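Local atomic coordinates of GH5 (Bacteroidetes bacterium AC2a, PDB entry 4YHE), a protein that probably hydrolyses internal beta-1,4-glucosidic links of cellulose, acting as a family 5 endoglucanase. Residues L139-I142 / W143-I146; V192-D195 / A196-A200. All blocks are in the same frame, centred on the assembly; numbering follows the deposited sequence.

Interaction 1. Residues L139-I142 / W143-I146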
loop_
_atom_site.group_PDB
_atom_site.type_symbol
_atom_site.label_atom_id
_atom_site.label_comp_id
_atom_site.label_asym_id
_atom_site.label_seq_id
_atom_site.Cartn_x
_atom_site.Cartn_y
_atom_site.Cartn_z
ATOM N N LEU A 139 8.786 -5.740 -17.372
ATOM C CA LEU A 139 7.482 -5.451 -16.758
ATOM C C LEU A 139 6.350 -6.118 -17.511
ATOM O O LEU A 139 5.452 -6.715 -16.917
ATOM C CB LEU A 139 7.236 -3.918 -16.661
ATOM C CG LEU A 139 7.922 -3.147 -15.516
ATOM C CD1 LEU A 139 7.756 -1.656 -15.715
ATOM C CD2 LEU A 139 7.369 -3.553 -14.144
ATOM N N THR A 140 6.389 -6.013 -18.833
ATOM C CA THR A 140 5.404 -6.661 -19.667
ATOM C C THR A 140 5.414 -8.194 -19.489
ATOM O O THR A 140 4.363 -8.810 -19.273
ATOM C CB THR A 140 5.597 -6.276 -21.156
ATOM O OG1 THR A 140 5.502 -4.842 -21.300
ATOM C CG2 THR A 140 4.570 -6.942 -22.014
ATOM N N MET A 141 6.589 -8.813 -19.573
ATOM C CA MET A 141 6.662 -10.276 -19.414
ATOM C C MET A 141 6.190 -10.752 -18.031
ATOM O O MET A 141 5.517 -11.795 -17.898
ATOM C CB MET A 141 8.098 -10.743 -19.680
ATOM C CG MET A 141 8.543 -10.549 -21.131
ATOM S SD MET A 141 7.490 -11.420 -22.330
ATOM C CE MET A 141 6.198 -10.283 -22.787
ATOM N N ILE A 142 6.521 -9.973 -17.000
ATOM C CA ILE A 142 6.140 -10.331 -15.663
ATOM C C ILE A 142 4.640 -10.226 -15.472
ATOM O O ILE A 142 3.990 -11.197 -15.037
ATOM C CB ILE A 142 6.908 -9.513 -14.597
ATOM C CG1 ILE A 142 8.372 -9.941 -14.594
ATOM C CG2 ILE A 142 6.279 -9.731 -13.219
ATOM C CD1 ILE A 142 9.227 -9.146 -13.641
ATOM N N TRP A 143 4.066 -9.081 -15.812
ATOM C CA TRP A 143 2.635 -8.914 -15.655
ATOM C C TRP A 143 1.805 -9.850 -16.559
ATOM O O TRP A 143 0.715 -10.280 -16.185
ATOM C CB TRP A 143 2.224 -7.431 -15.801
ATOM C CG TRP A 143 2.338 -6.704 -14.489
ATOM C CD1 TRP A 143 3.157 -5.646 -14.191
ATOM C CD2 TRP A 143 1.622 -7.000 -13.291
ATOM N NE1 TRP A 143 2.963 -5.244 -12.919
ATOM C CE2 TRP A 143 2.058 -6.076 -12.313
ATOM C CE3 TRP A 143 0.678 -7.971 -12.937
ATOM C CZ2 TRP A 143 1.593 -6.095 -10.998
ATOM C CZ3 TRP A 143 0.173 -7.967 -11.630
ATOM C CH2 TRP A 143 0.640 -7.032 -10.670
ATOM N N LEU A 144 2.321 -10.166 -17.736
ATOM C CA LEU A 144 1.656 -11.150 -18.585
ATOM C C LEU A 144 1.547 -12.503 -17.875
ATOM O O LEU A 144 0.486 -13.111 -17.876
ATOM C CB LEU A 144 2.422 -11.321 -19.890
ATOM C CG LEU A 144 2.095 -10.375 -21.037
ATOM C CD1 LEU A 144 3.048 -10.659 -22.198
ATOM C CD2 LEU A 144 0.641 -10.537 -21.488
ATOM N N GLN A 145 2.640 -12.947 -17.252
ATOM C CA GLN A 145 2.663 -14.242 -16.557
ATOM C C GLN A 145 1.744 -14.249 -15.365
ATOM O O GLN A 145 0.982 -15.210 -15.152
ATOM C CB GLN A 145 4.086 -14.591 -16.125
ATOM C CG GLN A 145 4.984 -14.963 -17.282
ATOM C CD GLN A 145 6.423 -15.115 -16.876
ATOM O OE1 GLN A 145 6.817 -16.150 -16.322
ATOM N NE2 GLN A 145 7.231 -14.099 -17.151
ATOM N N ILE A 146 1.805 -13.165 -14.576
ATOM C CA ILE A 146 0.972 -13.041 -13.426
ATOM C C ILE A 146 -0.482 -13.072 -13.832
ATOM O O ILE A 146 -1.270 -13.786 -13.232
ATOM C CB ILE A 146 1.261 -11.755 -12.606
ATOM C CG1 ILE A 146 2.652 -11.834 -11.986
ATOM C CG2 ILE A 146 0.210 -11.563 -11.535
ATOM C CD1 ILE A 146 3.175 -10.530 -11.412
#

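Interaction 2. Residues V192-D195 / A196-A200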
loop_
_atom_site.group_PDB
_atom_site.type_symbol
_atom_site.label_atom_id
_atom_site.label_comp_id
_atom_site.label_asym_id
_atom_site.label_seq_id
_atom_site.Cartn_x
_atom_site.Cartn_y
_atom_site.Cartn_z
ATOM N N VAL A 192 2.491 0.655 -19.489
ATOM C CA VAL A 192 3.007 -0.650 -19.900
ATOM C C VAL A 192 2.461 -1.801 -19.023
ATOM O O VAL A 192 2.064 -2.839 -19.544
ATOM C CB VAL A 192 4.545 -0.592 -19.932
ATOM C CG1 VAL A 192 5.190 -1.963 -19.836
ATOM C CG2 VAL A 192 4.990 0.126 -21.215
ATOM N N CYS A 193 2.370 -1.585 -17.709
ATOM C CA CYS A 193 1.820 -2.601 -16.815
ATOM C C CYS A 193 0.347 -2.847 -17.105
ATOM O O CYS A 193 -0.065 -3.998 -17.215
ATOM C CB CYS A 193 2.054 -2.246 -15.330
ATOM S SG CYS A 193 3.809 -2.239 -14.896
ATOM N N VAL A 194 -0.436 -1.772 -17.231
ATOM C CA VAL A 194 -1.853 -1.885 -17.558
ATOM C C VAL A 194 -2.035 -2.628 -18.918
ATOM O O VAL A 194 -2.841 -3.546 -19.018
ATOM C CB VAL A 194 -2.537 -0.492 -17.593
ATOM C CG1 VAL A 194 -3.953 -0.584 -18.148
ATOM C CG2 VAL A 194 -2.564 0.124 -16.197
ATOM N N ASP A 195 -1.263 -2.251 -19.925
ATOM C CA ASP A 195 -1.338 -2.893 -21.233
ATOM C C ASP A 195 -1.150 -4.420 -21.068
ATOM O O ASP A 195 -1.981 -5.217 -21.517
ATOM C CB ASP A 195 -0.261 -2.337 -22.176
ATOM C CG ASP A 195 -0.533 -0.882 -22.634
ATOM O OD1 ASP A 195 -1.636 -0.316 -22.408
ATOM O OD2 ASP A 195 0.403 -0.314 -23.214
ATOM N N ALA A 196 -0.068 -4.803 -20.393
ATOM C CA ALA A 196 0.265 -6.218 -20.135
ATOM C C ALA A 196 -0.854 -6.984 -19.424
ATOM O O ALA A 196 -1.213 -8.102 -19.827
ATOM C CB ALA A 196 1.553 -6.325 -19.342
ATOM N N ILE A 197 -1.407 -6.386 -18.386
ATOM C CA ILE A 197 -2.476 -7.010 -17.621
ATOM C C ILE A 197 -3.704 -7.255 -18.497
ATOM O O ILE A 197 -4.284 -8.359 -18.509
ATOM C CB ILE A 197 -2.812 -6.182 -16.374
ATOM C CG1 ILE A 197 -1.610 -6.233 -15.406
ATOM C CG2 ILE A 197 -4.067 -6.698 -15.685
ATOM C CD1 ILE A 197 -1.611 -5.181 -14.297
ATOM N N ARG A 198 -4.078 -6.236 -19.254
ATOM C CA ARG A 198 -5.217 -6.336 -20.164
ATOM C C ARG A 198 -4.958 -7.366 -21.253
ATOM O O ARG A 198 -5.886 -8.053 -21.624
ATOM C CB ARG A 198 -5.555 -4.979 -20.784
ATOM C CG ARG A 198 -5.963 -3.918 -19.769
ATOM C CD ARG A 198 -7.105 -4.338 -18.868
ATOM N NE ARG A 198 -7.491 -3.266 -17.952
ATOM C CZ ARG A 198 -8.055 -3.434 -16.754
ATOM N NH1 ARG A 198 -8.278 -4.647 -16.257
ATOM N NH2 ARG A 198 -8.364 -2.375 -16.018
ATOM N N ALA A 199 -3.715 -7.494 -21.732
ATOM C CA ALA A 199 -3.365 -8.526 -22.735
ATOM C C ALA A 199 -3.332 -9.970 -22.176
ATOM O O ALA A 199 -3.225 -10.930 -22.934
ATOM C CB ALA A 199 -2.033 -8.201 -23.403
ATOM N N ALA A 200 -3.406 -10.142 -20.863
ATOM C CA ALA A 200 -3.217 -11.465 -20.266
ATOM C C ALA A 200 -4.482 -12.312 -20.329
ATOM O O ALA A 200 -4.443 -13.499 -19.991
ATOM C CB ALA A 200 -2.740 -11.324 -18.814
#

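Interaction 1. Residues L139-I142 / W143-I146
Met141 and Gln145, one turn apart on helix 129-149, are joined twice through a single carbonyl. The backbone Gln145 N donates to Met141 O at 3.2 Å, and the side-chain Gln145 NE2 donates to Met141 O at 3.0 Å; the two donors come from opposite faces of the carbonyl. The side-chain bond enters from above that plane, off the lone pairs, although Met141 O lies close to the glutamine's own amide plane. CG of Gln145, anti to its carbonyl carbon (chi1 -71°), starts the chain back toward the preceding turn. The same amide also donates to Tyr74 O and accepts from Ile76 N, so glutamine, with a donor and an acceptor at one end, suits this place. A leucine here would probably leave Tyr74 O and Ile76 N without this partner and take away the second bond to Met141 O.

The apolar contacts are between side chains lying alongside each other. Ile142 CG2 meets Ile146 CD1 at 3.7 Å, and that methyl also sits 3.8 Å above the Trp143 ring plane, toward its rim. Thr140 CG2 lies 4.0 Å from Leu144 CD1, while Thr140 OG1 turns to Lys136 O.

Trp143 faces inward: its NE1 donates to Thr161 O, its ring meets Phe159 of strand 157-160, and its flank rests on helix 181-199.

Interaction 2. Residues V192-D195 / A196-A200
Val194 and Arg198 stand one turn apart on helix 181-199, and a single methylene of the arginine comes loosely up to the valine. Val194 CG1 is 4.2 Å from Arg198 CG, and the same methyl approaches the guanidinium obliquely. CG of Arg198 is anti to its own carbonyl carbon, which brings it to 3.2 Å from Val194 O; a bend at chi2 (-54°) then turns the rest of the chain off the helix. There the charged end finds a salt bridge with Asp230 through NE, while NH1 donates to the carbonyls of Asn204 and Arg207. Arginine fits this buried position because it is long enough to reach all three residues and has several N-H groups to offer them.

Ile197 follows the same pattern one residue earlier, its CG1 resting 3.3 Å from Cys193 O. Beyond, its side chain reaches Ile209 of strand 209-212. The two alanines carry only a methyl: Ala196 CB lies 3.5 Å from Val192 O, a size that suits the buried side near a tryptophan of helix 129-149, and Ala199 lies on the exposed side with Asp195. The carboxylate of Asp195 turns back toward the preceding turn, where OD1 accepts from Gln191 NE2.

Four successive backbone bonds, from Ala196 N to Val192 O through Ala199 N to Asp195 O (2.9 Å), keep the helix regular, and so set where each side chain leaves it. The helix is the crossover between parallel strands 157-160 and 209-212, an outer layer element of the beta-alpha barrel.

How the interactions relate
Interactions 1 and 2 lie on consecutive long helices, 129-149 and 181-199, which pack side by side outside the barrel; the centres of the two interactions are about 8 Å apart. Trp143 CD1 comes to 3.5 Å from Cys193 SG, so an aromatic ring from interaction 1 settles against the thiol of interaction 2. Thr140 O is 3.8 Å from Ala196 CB, where the small alanine lets the backbones draw close, and Leu144 CD2 lies 3.5 Å from Ala196 O. Strand 157-160 comes between the two helices in sequence. Each centre is about 20 Å from that of the chain, in the helical shell; in this family, catalysis takes place at the C-terminal ends of the barrel strands.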